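Local coordinates for protein glucose-1-phosphate thymidylyltransferase (Bacillus anthracis, PDB 4ECM) that catalyses the reversible transfer of a thymidylyl group from dTTP to glucose 1-phosphate, giving dTDP-glucose and pyrophosphate, the first step towards dTDP-L-rhamnose, at residues G35-K43 and D243-Q251; P163-I171 and E181-V192. All coordinates share one frame; numbering follows the deposited sequence.

Interaction 1: residues G35-K43 and D243-Q251. With POP (pyrophosphate 2-), chain C; DAU (2'deoxy-thymidine-5'-diphospho-alpha-D-glucose), chain B.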
loop_
_atom_site.group_PDB
_atom_site.type_symbol
_atom_site.label_atom_id
_atom_site.label_comp_id
_atom_site.label_asym_id
_atom_site.label_seq_id
_atom_site.Cartn_x
_atom_site.Cartn_y
_atom_site.Cartn_z
ATOM N N GLY A 35 9.272 -9.175 -12.865
ATOM C CA GLY A 35 8.370 -10.309 -12.648
ATOM C C GLY A 35 7.462 -10.559 -13.853
ATOM O O GLY A 35 6.465 -11.291 -13.743
ATOM N N SER A 36 7.824 -9.971 -15.005
ATOM C CA SER A 36 7.016 -10.064 -16.224
ATOM C C SER A 36 6.708 -11.494 -16.638
ATOM O O SER A 36 5.599 -11.772 -17.069
ATOM C CB SER A 36 7.672 -9.300 -17.396
ATOM O OG SER A 36 8.927 -9.868 -17.752
ATOM N N ARG A 37 7.671 -12.402 -16.509
ATOM C CA ARG A 37 7.430 -13.808 -16.866
ATOM C C ARG A 37 6.269 -14.446 -16.105
ATOM O O ARG A 37 5.610 -15.332 -16.625
ATOM C CB ARG A 37 8.685 -14.658 -16.653
ATOM C CG ARG A 37 9.653 -14.659 -17.829
ATOM C CD ARG A 37 10.929 -15.407 -17.500
ATOM N NE ARG A 37 11.732 -14.653 -16.542
ATOM C CZ ARG A 37 12.831 -15.103 -15.936
ATOM N NH1 ARG A 37 13.273 -16.342 -16.161
ATOM N NH2 ARG A 37 13.480 -14.312 -15.078
ATOM N N LEU A 38 6.037 -14.008 -14.871
ATOM C CA LEU A 38 4.960 -14.549 -14.052
ATOM C C LEU A 38 3.655 -13.737 -14.121
ATOM O O LEU A 38 2.683 -14.076 -13.462
ATOM C CB LEU A 38 5.423 -14.649 -12.601
ATOM C CG LEU A 38 6.592 -15.596 -12.334
ATOM C CD1 LEU A 38 7.044 -15.512 -10.875
ATOM C CD2 LEU A 38 6.206 -17.015 -12.705
ATOM N N TYR A 39 3.620 -12.687 -14.930
ATOM C CA TYR A 39 2.425 -11.842 -15.013
ATOM C C TYR A 39 1.220 -12.707 -15.434
ATOM O O TYR A 39 1.352 -13.556 -16.304
ATOM C CB TYR A 39 2.669 -10.670 -15.973
ATOM C CG TYR A 39 1.643 -9.558 -15.872
ATOM C CD1 TYR A 39 1.827 -8.478 -14.992
ATOM C CD2 TYR A 39 0.482 -9.584 -16.652
ATOM C CE1 TYR A 39 0.878 -7.459 -14.899
ATOM C CE2 TYR A 39 -0.465 -8.574 -16.571
ATOM C CZ TYR A 39 -0.272 -7.516 -15.701
ATOM O OH TYR A 39 -1.240 -6.527 -15.646
ATOM N N PRO A 40 0.038 -12.492 -14.831
ATOM C CA PRO A 40 -0.398 -11.511 -13.838
ATOM C C PRO A 40 -0.286 -11.843 -12.342
ATOM O O PRO A 40 -0.696 -11.020 -11.530
ATOM C CB PRO A 40 -1.883 -11.353 -14.184
ATOM C CG PRO A 40 -2.289 -12.700 -14.594
ATOM C CD PRO A 40 -1.097 -13.322 -15.278
ATOM N N ILE A 41 0.248 -12.993 -11.939
ATOM C CA ILE A 41 0.313 -13.268 -10.496
ATOM C C ILE A 41 1.264 -12.306 -9.795
ATOM O O ILE A 41 1.285 -12.259 -8.557
ATOM C CB ILE A 41 0.658 -14.745 -10.136
ATOM C CG1 ILE A 41 2.047 -15.149 -10.649
ATOM C CG2 ILE A 41 -0.404 -15.689 -10.678
ATOM C CD1 ILE A 41 2.493 -16.575 -10.223
ATOM N N THR A 42 2.036 -11.543 -10.585
ATOM C CA THR A 42 2.984 -10.538 -10.081
ATOM C C THR A 42 2.542 -9.111 -10.430
ATOM O O THR A 42 3.336 -8.177 -10.366
ATOM C CB THR A 42 4.431 -10.761 -10.644
ATOM O OG1 THR A 42 4.371 -10.946 -12.068
ATOM C CG2 THR A 42 5.115 -11.983 -9.982
ATOM N N LYS A 43 1.276 -8.947 -10.786
ATOM C CA LYS A 43 0.726 -7.634 -11.149
ATOM C C LYS A 43 0.815 -6.646 -10.008
ATOM O O LYS A 43 1.170 -5.491 -10.202
ATOM C CB LYS A 43 -0.747 -7.785 -11.549
ATOM C CG LYS A 43 -1.475 -6.496 -11.949
ATOM C CD LYS A 43 -2.872 -6.853 -12.533
ATOM C CE LYS A 43 -3.698 -5.647 -12.957
ATOM N NZ LYS A 43 -5.065 -6.076 -13.469
ATOM N N ASP A 243 15.321 -22.495 -9.835
ATOM C CA ASP A 243 14.974 -21.113 -9.881
ATOM C C ASP A 243 13.462 -21.144 -9.661
ATOM O O ASP A 243 12.809 -22.208 -9.675
ATOM C CB ASP A 243 15.251 -20.490 -11.242
ATOM C CG ASP A 243 14.306 -21.013 -12.309
ATOM O OD1 ASP A 243 14.439 -22.184 -12.669
ATOM O OD2 ASP A 243 13.443 -20.256 -12.782
ATOM N N ALA A 244 12.892 -19.996 -9.410
ATOM C CA ALA A 244 11.429 -19.915 -9.270
ATOM C C ALA A 244 10.839 -18.782 -10.078
ATOM O O ALA A 244 9.843 -18.212 -9.677
ATOM C CB ALA A 244 11.055 -19.776 -7.803
ATOM N N GLY A 245 11.435 -18.495 -11.236
ATOM C CA GLY A 245 11.035 -17.359 -12.090
ATOM C C GLY A 245 10.113 -17.637 -13.270
ATOM O O GLY A 245 9.821 -16.724 -14.040
ATOM N N THR A 246 9.664 -18.890 -13.414
ATOM C CA THR A 246 8.721 -19.290 -14.457
ATOM C C THR A 246 7.599 -20.030 -13.762
ATOM O O THR A 246 7.791 -20.568 -12.671
ATOM C CB THR A 246 9.359 -20.261 -15.480
ATOM O OG1 THR A 246 9.734 -21.468 -14.807
ATOM C CG2 THR A 246 10.612 -19.632 -16.181
ATOM N N HIS A 247 6.427 -20.095 -14.378
ATOM C CA HIS A 247 5.329 -20.817 -13.749
ATOM C C HIS A 247 5.674 -22.246 -13.372
ATOM O O HIS A 247 5.441 -22.660 -12.232
ATOM C CB HIS A 247 4.068 -20.772 -14.603
ATOM C CG HIS A 247 3.468 -19.407 -14.681
ATOM N ND1 HIS A 247 2.829 -18.819 -13.607
ATOM C CD2 HIS A 247 3.415 -18.508 -15.694
ATOM C CE1 HIS A 247 2.407 -17.615 -13.957
ATOM N NE2 HIS A 247 2.752 -17.400 -15.218
ATOM N N VAL A 248 6.247 -22.993 -14.312
ATOM C CA VAL A 248 6.605 -24.384 -14.059
ATOM C C VAL A 248 7.657 -24.522 -12.942
ATOM O O VAL A 248 7.535 -25.388 -12.071
ATOM C CB VAL A 248 7.104 -25.086 -15.353
ATOM C CG1 VAL A 248 7.636 -26.492 -15.045
ATOM C CG2 VAL A 248 5.982 -25.148 -16.392
ATOM N N SER A 249 8.665 -23.658 -12.952
ATOM C CA SER A 249 9.733 -23.738 -11.944
ATOM C C SER A 249 9.261 -23.229 -10.572
ATOM O O SER A 249 9.703 -23.732 -9.528
ATOM C CB SER A 249 11.019 -23.059 -12.434
ATOM O OG SER A 249 10.879 -21.652 -12.573
ATOM N N LEU A 250 8.347 -22.255 -10.571
ATOM C CA LEU A 250 7.757 -21.776 -9.313
ATOM C C LEU A 250 6.955 -22.915 -8.677
ATOM O O LEU A 250 7.021 -23.148 -7.470
ATOM C CB LEU A 250 6.847 -20.558 -9.555
ATOM C CG LEU A 250 5.998 -20.070 -8.378
ATOM C CD1 LEU A 250 6.874 -19.591 -7.207
ATOM C CD2 LEU A 250 5.057 -18.958 -8.839
ATOM N N GLN A 251 6.174 -23.605 -9.491
ATOM C CA GLN A 251 5.387 -24.748 -9.001
ATOM C C GLN A 251 6.295 -25.862 -8.496
ATOM O O GLN A 251 5.997 -26.502 -7.482
ATOM C CB GLN A 251 4.458 -25.264 -10.081
ATOM C CG GLN A 251 3.356 -24.277 -10.460
ATOM C CD GLN A 251 2.457 -23.920 -9.296
ATOM O OE1 GLN A 251 2.226 -24.738 -8.398
ATOM N NE2 GLN A 251 1.924 -22.695 -9.310
HETATM P P1 POP C . 11.189 -11.221 -15.125
HETATM O O1 POP C . 10.943 -10.035 -16.022
HETATM O O2 POP C . 10.008 -12.156 -15.124
HETATM O O3 POP C . 12.396 -11.948 -15.649
HETATM O O POP C . 11.446 -10.678 -13.620
HETATM P P2 POP C . 12.720 -11.139 -12.728
HETATM O O4 POP C . 12.822 -12.647 -12.775
HETATM O O5 POP C . 12.508 -10.711 -11.298
HETATM O O6 POP C . 14.016 -10.550 -13.270
HETATM O O6 DAU B . 18.899 -18.561 -11.570
HETATM C C6 DAU B . 20.282 -18.686 -11.908
HETATM C C5 DAU B . 20.611 -17.753 -13.065
HETATM O O5 DAU B . 20.234 -16.437 -12.671
HETATM C C4 DAU B . 22.098 -17.807 -13.432
HETATM O O4 DAU B . 22.456 -19.099 -13.908
HETATM C C3 DAU B . 22.467 -16.779 -14.498
HETATM O O3 DAU B . 23.897 -16.807 -14.696
HETATM C C2 DAU B . 22.003 -15.400 -14.016
HETATM O O2 DAU B . 22.225 -14.398 -15.026
HETATM C C1 DAU B . 20.528 -15.417 -13.634
HETATM O O1 DAU B . 19.748 -15.620 -14.807
HETATM P P2 DAU B . 18.202 -15.159 -14.861
HETATM O O3P DAU B . 17.329 -16.124 -14.095
HETATM O O4P DAU B . 17.904 -14.824 -16.296
HETATM O OPP DAU B . 18.225 -13.797 -13.989
HETATM P P DAU B . 16.895 -12.936 -13.710
HETATM O O1P DAU B . 15.710 -13.868 -13.631
HETATM O O2P DAU B . 16.891 -11.784 -14.648
HETATM O "O5'" DAU B . 17.148 -12.385 -12.216
HETATM C "C5'" DAU B . 17.094 -13.286 -11.129
HETATM C "C4'" DAU B . 16.931 -12.613 -9.766
HETATM O "O4'" DAU B . 17.732 -11.446 -9.591
HETATM C "C3'" DAU B . 15.497 -12.241 -9.454
HETATM O "O3'" DAU B . 15.208 -12.860 -8.197
HETATM C "C2'" DAU B . 15.475 -10.737 -9.331
HETATM C "C1'" DAU B . 16.939 -10.354 -9.171
HETATM N N11 DAU B . 17.415 -9.247 -10.018
HETATM C C61 DAU B . 17.292 -9.381 -11.425
HETATM C C51 DAU B . 17.396 -8.279 -12.250
HETATM C C5A DAU B . 17.373 -8.454 -13.754
HETATM C C21 DAU B . 17.428 -7.949 -9.473
HETATM O O21 DAU B . 17.466 -7.821 -8.139
HETATM N N31 DAU B . 17.535 -6.845 -10.253
HETATM C C41 DAU B . 17.515 -6.946 -11.608
HETATM O O41 DAU B . 17.603 -5.834 -12.371
HETATM O O HOH W 1 6.583 -18.541 -16.843
HETATM O O HOH W 2 3.094 -15.427 -17.350
#

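Interaction 2: residues P163-I171 and E181-V192. With DAU (2'deoxy-thymidine-5'-diphospho-alpha-D-glucose), chain B.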
loop_
_atom_site.group_PDB
_atom_site.type_symbol
_atom_site.label_atom_id
_atom_site.label_comp_id
_atom_site.label_asym_id
_atom_site.label_seq_id
_atom_site.Cartn_x
_atom_site.Cartn_y
_atom_site.Cartn_z
ATOM N N PRO A 163 20.498 -26.550 -19.450
ATOM C CA PRO A 163 21.527 -25.534 -19.174
ATOM C C PRO A 163 21.410 -24.251 -19.994
ATOM O O PRO A 163 21.938 -23.202 -19.584
ATOM C CB PRO A 163 22.843 -26.262 -19.502
ATOM C CG PRO A 163 22.450 -27.387 -20.418
ATOM C CD PRO A 163 21.085 -27.798 -19.975
ATOM N N GLU A 164 20.718 -24.325 -21.125
ATOM C CA GLU A 164 20.571 -23.165 -21.999
ATOM C C GLU A 164 19.902 -21.968 -21.313
ATOM O O GLU A 164 20.027 -20.836 -21.774
ATOM C CB GLU A 164 19.821 -23.533 -23.299
ATOM C CG GLU A 164 18.303 -23.829 -23.168
ATOM C CD GLU A 164 17.956 -25.162 -22.492
ATOM O OE1 GLU A 164 18.867 -25.974 -22.210
ATOM O OE2 GLU A 164 16.752 -25.396 -22.244
ATOM N N ARG A 165 19.180 -22.223 -20.228
ATOM C CA ARG A 165 18.505 -21.175 -19.491
ATOM C C ARG A 165 19.413 -20.424 -18.520
ATOM O O ARG A 165 18.999 -19.432 -17.968
ATOM C CB ARG A 165 17.383 -21.757 -18.617
ATOM C CG ARG A 165 16.163 -22.291 -19.326
ATOM C CD ARG A 165 14.958 -22.200 -18.378
ATOM N NE ARG A 165 14.998 -23.149 -17.269
ATOM C CZ ARG A 165 14.510 -22.918 -16.041
ATOM N NH1 ARG A 165 14.570 -23.865 -15.115
ATOM N NH2 ARG A 165 13.995 -21.740 -15.713
ATOM N N PHE A 166 20.627 -20.902 -18.287
ATOM C CA PHE A 166 21.445 -20.342 -17.229
ATOM C C PHE A 166 22.838 -19.962 -17.661
ATOM O O PHE A 166 23.209 -20.101 -18.826
ATOM C CB PHE A 166 21.570 -21.401 -16.105
ATOM C CG PHE A 166 20.248 -21.973 -15.648
ATOM C CD1 PHE A 166 19.390 -21.236 -14.857
ATOM C CD2 PHE A 166 19.870 -23.248 -16.007
ATOM C CE1 PHE A 166 18.166 -21.755 -14.446
ATOM C CE2 PHE A 166 18.648 -23.773 -15.606
ATOM C CZ PHE A 166 17.792 -23.020 -14.818
ATOM N N GLY A 167 23.603 -19.460 -16.707
ATOM C CA GLY A 167 25.023 -19.238 -16.902
ATOM C C GLY A 167 25.581 -20.660 -16.859
ATOM O O GLY A 167 25.157 -21.468 -16.021
ATOM N N VAL A 168 26.489 -20.978 -17.770
ATOM C CA VAL A 168 27.024 -22.343 -17.894
ATOM C C VAL A 168 28.537 -22.376 -17.770
ATOM O O VAL A 168 29.236 -21.639 -18.450
ATOM C CB VAL A 168 26.633 -22.953 -19.250
ATOM C CG1 VAL A 168 27.335 -24.286 -19.474
ATOM C CG2 VAL A 168 25.107 -23.113 -19.345
ATOM N N ALA A 169 29.036 -23.236 -16.891
ATOM C CA ALA A 169 30.470 -23.350 -16.660
ATOM C C ALA A 169 31.065 -24.427 -17.543
ATOM O O ALA A 169 30.590 -25.565 -17.569
ATOM C CB ALA A 169 30.757 -23.668 -15.189
ATOM N N ASN A 170 32.108 -24.044 -18.267
ATOM C CA ASN A 170 32.851 -24.952 -19.119
ATOM C C ASN A 170 33.959 -25.491 -18.245
ATOM O O ASN A 170 34.929 -24.783 -17.949
ATOM C CB ASN A 170 33.418 -24.198 -20.328
ATOM C CG ASN A 170 34.284 -25.082 -21.242
ATOM O OD1 ASN A 170 34.385 -26.294 -21.049
ATOM N ND2 ASN A 170 34.914 -24.459 -22.240
ATOM N N ILE A 171 33.796 -26.728 -17.789
ATOM C CA ILE A 171 34.771 -27.361 -16.908
ATOM C C ILE A 171 35.631 -28.393 -17.626
ATOM O O ILE A 171 35.121 -29.310 -18.251
ATOM C CB ILE A 171 34.078 -28.061 -15.731
ATOM C CG1 ILE A 171 33.305 -27.035 -14.894
ATOM C CG2 ILE A 171 35.115 -28.795 -14.852
ATOM C CD1 ILE A 171 32.651 -27.635 -13.705
ATOM N N GLU A 181 26.821 -17.013 -20.542
ATOM C CA GLU A 181 25.458 -16.714 -20.144
ATOM C C GLU A 181 24.465 -17.168 -21.210
ATOM O O GLU A 181 24.548 -16.748 -22.346
ATOM C CB GLU A 181 25.309 -15.211 -19.865
ATOM C CG GLU A 181 23.931 -14.783 -19.360
ATOM C CD GLU A 181 23.573 -15.349 -17.976
ATOM O OE1 GLU A 181 24.487 -15.811 -17.240
ATOM O OE2 GLU A 181 22.366 -15.304 -17.623
ATOM N N LYS A 182 23.545 -18.042 -20.807
ATOM C CA LYS A 182 22.474 -18.582 -21.663
ATOM C C LYS A 182 22.935 -18.957 -23.069
ATOM O O LYS A 182 22.413 -18.455 -24.060
ATOM C CB LYS A 182 21.290 -17.610 -21.712
ATOM C CG LYS A 182 20.754 -17.261 -20.318
ATOM C CD LYS A 182 19.415 -16.528 -20.386
ATOM C CE LYS A 182 18.933 -16.082 -18.982
ATOM N NZ LYS A 182 19.845 -15.056 -18.419
ATOM N N PRO A 183 23.905 -19.874 -23.159
ATOM C CA PRO A 183 24.420 -20.276 -24.461
ATOM C C PRO A 183 23.394 -21.043 -25.305
ATOM O O PRO A 183 22.640 -21.872 -24.770
ATOM C CB PRO A 183 25.587 -21.194 -24.094
ATOM C CG PRO A 183 25.200 -21.786 -22.764
ATOM C CD PRO A 183 24.472 -20.677 -22.059
ATOM N N LYS A 184 23.365 -20.749 -26.604
ATOM C CA LYS A 184 22.509 -21.472 -27.565
ATOM C C LYS A 184 22.994 -22.922 -27.701
ATOM O O LYS A 184 22.212 -23.826 -27.980
ATOM C CB LYS A 184 22.563 -20.801 -28.952
ATOM C CG LYS A 184 21.691 -19.550 -29.121
ATOM C CD LYS A 184 20.204 -19.878 -29.444
ATOM C CE LYS A 184 20.045 -20.531 -30.863
ATOM N NZ LYS A 184 18.621 -20.765 -31.306
ATOM N N GLU A 185 24.302 -23.104 -27.518
ATOM C CA GLU A 185 24.971 -24.396 -27.597
ATOM C C GLU A 185 25.852 -24.566 -26.366
ATOM O O GLU A 185 27.061 -24.297 -26.407
ATOM C CB GLU A 185 25.822 -24.464 -28.868
ATOM C CG GLU A 185 24.990 -24.558 -30.158
ATOM C CD GLU A 185 25.847 -24.531 -31.436
ATOM O OE1 GLU A 185 27.000 -24.040 -31.380
ATOM O OE2 GLU A 185 25.350 -24.982 -32.501
ATOM N N PRO A 186 25.251 -25.015 -25.264
ATOM C CA PRO A 186 25.996 -25.152 -24.005
ATOM C C PRO A 186 27.190 -26.085 -24.094
ATOM O O PRO A 186 27.096 -27.131 -24.708
ATOM C CB PRO A 186 24.954 -25.719 -23.021
ATOM C CG PRO A 186 23.598 -25.538 -23.696
ATOM C CD PRO A 186 23.848 -25.470 -25.161
ATOM N N LYS A 187 28.306 -25.702 -23.485
ATOM C CA LYS A 187 29.498 -26.559 -23.463
ATOM C C LYS A 187 29.317 -27.713 -22.472
ATOM O O LYS A 187 29.995 -28.718 -22.566
ATOM C CB LYS A 187 30.724 -25.756 -23.017
ATOM C CG LYS A 187 31.207 -24.672 -23.992
ATOM C CD LYS A 187 32.025 -25.267 -25.133
ATOM C CE LYS A 187 32.573 -24.186 -26.076
ATOM N NZ LYS A 187 31.484 -23.481 -26.810
ATOM N N SER A 188 28.424 -27.544 -21.499
ATOM C CA SER A 188 28.212 -28.551 -20.469
ATOM C C SER A 188 26.817 -28.384 -19.905
ATOM O O SER A 188 26.066 -27.543 -20.376
ATOM C CB SER A 188 29.202 -28.322 -19.321
ATOM O OG SER A 188 28.791 -27.205 -18.525
ATOM N N SER A 189 26.491 -29.162 -18.873
ATOM C CA SER A 189 25.214 -29.014 -18.179
ATOM C C SER A 189 25.405 -28.424 -16.759
ATOM O O SER A 189 24.497 -28.492 -15.920
ATOM C CB SER A 189 24.460 -30.344 -18.134
ATOM O OG SER A 189 25.192 -31.308 -17.432
ATOM N N TYR A 190 26.571 -27.828 -16.511
ATOM C CA TYR A 190 26.845 -27.195 -15.218
ATOM C C TYR A 190 26.311 -25.769 -15.150
ATOM O O TYR A 190 26.943 -24.856 -15.659
ATOM C CB TYR A 190 28.342 -27.132 -14.939
ATOM C CG TYR A 190 29.024 -28.470 -14.730
ATOM C CD1 TYR A 190 28.809 -29.224 -13.571
ATOM C CD2 TYR A 190 29.940 -28.949 -15.663
ATOM C CE1 TYR A 190 29.472 -30.464 -13.375
ATOM C CE2 TYR A 190 30.603 -30.167 -15.479
ATOM C CZ TYR A 190 30.372 -30.922 -14.345
ATOM O OH TYR A 190 31.068 -32.122 -14.202
ATOM N N ALA A 191 25.151 -25.581 -14.528
ATOM C CA ALA A 191 24.581 -24.254 -14.360
ATOM C C ALA A 191 25.265 -23.538 -13.213
ATOM O O ALA A 191 25.490 -24.129 -12.156
ATOM C CB ALA A 191 23.071 -24.346 -14.083
ATOM N N VAL A 192 25.610 -22.268 -13.419
ATOM C CA VAL A 192 26.200 -21.446 -12.361
ATOM C C VAL A 192 24.999 -20.826 -11.642
ATOM O O VAL A 192 24.328 -19.927 -12.168
ATOM C CB VAL A 192 27.163 -20.372 -12.918
ATOM C CG1 VAL A 192 27.743 -19.508 -11.787
ATOM C CG2 VAL A 192 28.288 -21.019 -13.697
HETATM O O6 DAU B . 18.899 -18.561 -11.570
HETATM C C6 DAU B . 20.282 -18.686 -11.908
HETATM C C5 DAU B . 20.611 -17.753 -13.065
HETATM O O5 DAU B . 20.234 -16.437 -12.671
HETATM C C4 DAU B . 22.098 -17.807 -13.432
HETATM O O4 DAU B . 22.456 -19.099 -13.908
HETATM C C3 DAU B . 22.467 -16.779 -14.498
HETATM O O3 DAU B . 23.897 -16.807 -14.696
HETATM C C2 DAU B . 22.003 -15.400 -14.016
HETATM O O2 DAU B . 22.225 -14.398 -15.026
HETATM C C1 DAU B . 20.528 -15.417 -13.634
HETATM O O1 DAU B . 19.748 -15.620 -14.807
HETATM P P2 DAU B . 18.202 -15.159 -14.861
HETATM O O3P DAU B . 17.329 -16.124 -14.095
HETATM O O4P DAU B . 17.904 -14.824 -16.296
HETATM O OPP DAU B . 18.225 -13.797 -13.989
HETATM P P DAU B . 16.895 -12.936 -13.710
HETATM O O1P DAU B . 15.710 -13.868 -13.631
HETATM O O2P DAU B . 16.891 -11.784 -14.648
HETATM O "O5'" DAU B . 17.148 -12.385 -12.216
HETATM C "C5'" DAU B . 17.094 -13.286 -11.129
HETATM C "C4'" DAU B . 16.931 -12.613 -9.766
HETATM O "O4'" DAU B . 17.732 -11.446 -9.591
HETATM C "C3'" DAU B . 15.497 -12.241 -9.454
HETATM O "O3'" DAU B . 15.208 -12.860 -8.197
HETATM C "C2'" DAU B . 15.475 -10.737 -9.331
HETATM C "C1'" DAU B . 16.939 -10.354 -9.171
HETATM N N11 DAU B . 17.415 -9.247 -10.018
HETATM C C61 DAU B . 17.292 -9.381 -11.425
HETATM C C51 DAU B . 17.396 -8.279 -12.250
HETATM C C5A DAU B . 17.373 -8.454 -13.754
HETATM C C21 DAU B . 17.428 -7.949 -9.473
HETATM O O21 DAU B . 17.466 -7.821 -8.139
HETATM N N31 DAU B . 17.535 -6.845 -10.253
HETATM C C41 DAU B . 17.515 -6.946 -11.608
HETATM O O41 DAU B . 17.603 -5.834 -12.371
HETATM O O HOH W 3 32.573 -28.357 -21.107
#

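Interaction 1: residues G35-K43 and D243-Q251
Arg37 CB and Leu38 CG pack against Gly245 O, and Leu38 CD2 against the Thr246 backbone. These contacts join the glycine-rich signature loop of the nucleotidyltransferase family, after strand 25-30, to the start of helix 247-256. Leu38 CD2 also sits over the centre of one face of the His247 ring, 4.0 Å from its centroid, in a CH-pi contact. Ile41 and Leu250 meet tip to tip, CD1 to CD2, at 3.8 Å.

Water does the polar bridging. One molecule lies within hydrogen-bonding distance of Arg37 O, Tyr39 O and His247 NE2, in the plane of the imidazole at its edge. A second accepts from His247 N and makes a weak bond to Arg37 O.

The Arg37 guanidinium has Gly245 O over one face. At its edge NE bonds pyrophosphate O3 at 2.9 Å, and NH2 bonds both O3 and dTDP-glucose O1P. A bend at chi3 (-71°) turns this edge to those two oxygens. Gly35 N and Ser36 OG also bond pyrophosphate.

In one conformer Asp243 OD2 accepts from Gly245 N, an Asx turn. Thr246 is the N-cap. Thr42 OG1 and Leu38 N approach Gly35 O from opposite faces, with Thr42 OG1 at 2.7 Å.

Interaction 2: residues P163-I171 and E181-V192
Ile171 crosses Tyr190 at about a right angle. Its CD1 lies over one face of the ring, displaced toward the rim, 3.7 Å from the centroid in a CH-pi contact. Val168 meets Pro183 obliquely, CG2 to CG at 3.7 Å. The other branch of Val168, CG1, is anti to the backbone N (chi1 172°) and rests against Ser188 OG. That hydroxyl bonds Ala169 O at 2.6 Å and also accepts from Tyr190 N, which makes an ST turn. The CB of Phe166 touches Ala191 CB, while its ring has Arg165 CB over one face and the sugar O4 of dTDP-glucose at its edge. Trp241 meets the same ring edge-to-face.

In the mixed sheet, strand 167-172 pairs antiparallel with both 175-181 and 190-198. Val192 N bonds Gly167 O, and Ala169 N bonds Tyr190 O. Nearby, Lys182 N bonds Phe166 O.

The glucose is bound where Gly167, Glu181 and Val192 come together. Glu181, bent at chi2 (65°), takes O3 on OE1 and O2 on OE2. Gly167 N donates to sugar O4, which donates in turn to Val192 O at 2.7 Å. Lys182 NZ meets the anti lone pair of Glu181 OE2. It also donates to a phosphate oxygen, O4P.

Both contacts belong to one nucleotidyltransferase fold and touch the same dTDP-glucose, with centres about 22 Å apart. Along the chain, residues 35-43 come first, then both segments of interaction 2, then residues 243-251. Interaction 2 thus falls within the roughly 200 residues that separate the segments of interaction 1. Interaction 1 binds the separate pyrophosphate and reaches a phosphate of dTDP-glucose through Arg37. Interaction 2 lies on the mixed sheet and holds the glucose. In one Asp243 conformer, a salt bridge joins Arg165 NH1 and Asp243 OD1 (3.0 Å). The two ligands are held from separate parts of the chain, consistent with an active site spanning both contacts. Interaction 1 also borders the second subunit, whose Arg54 packs on His247.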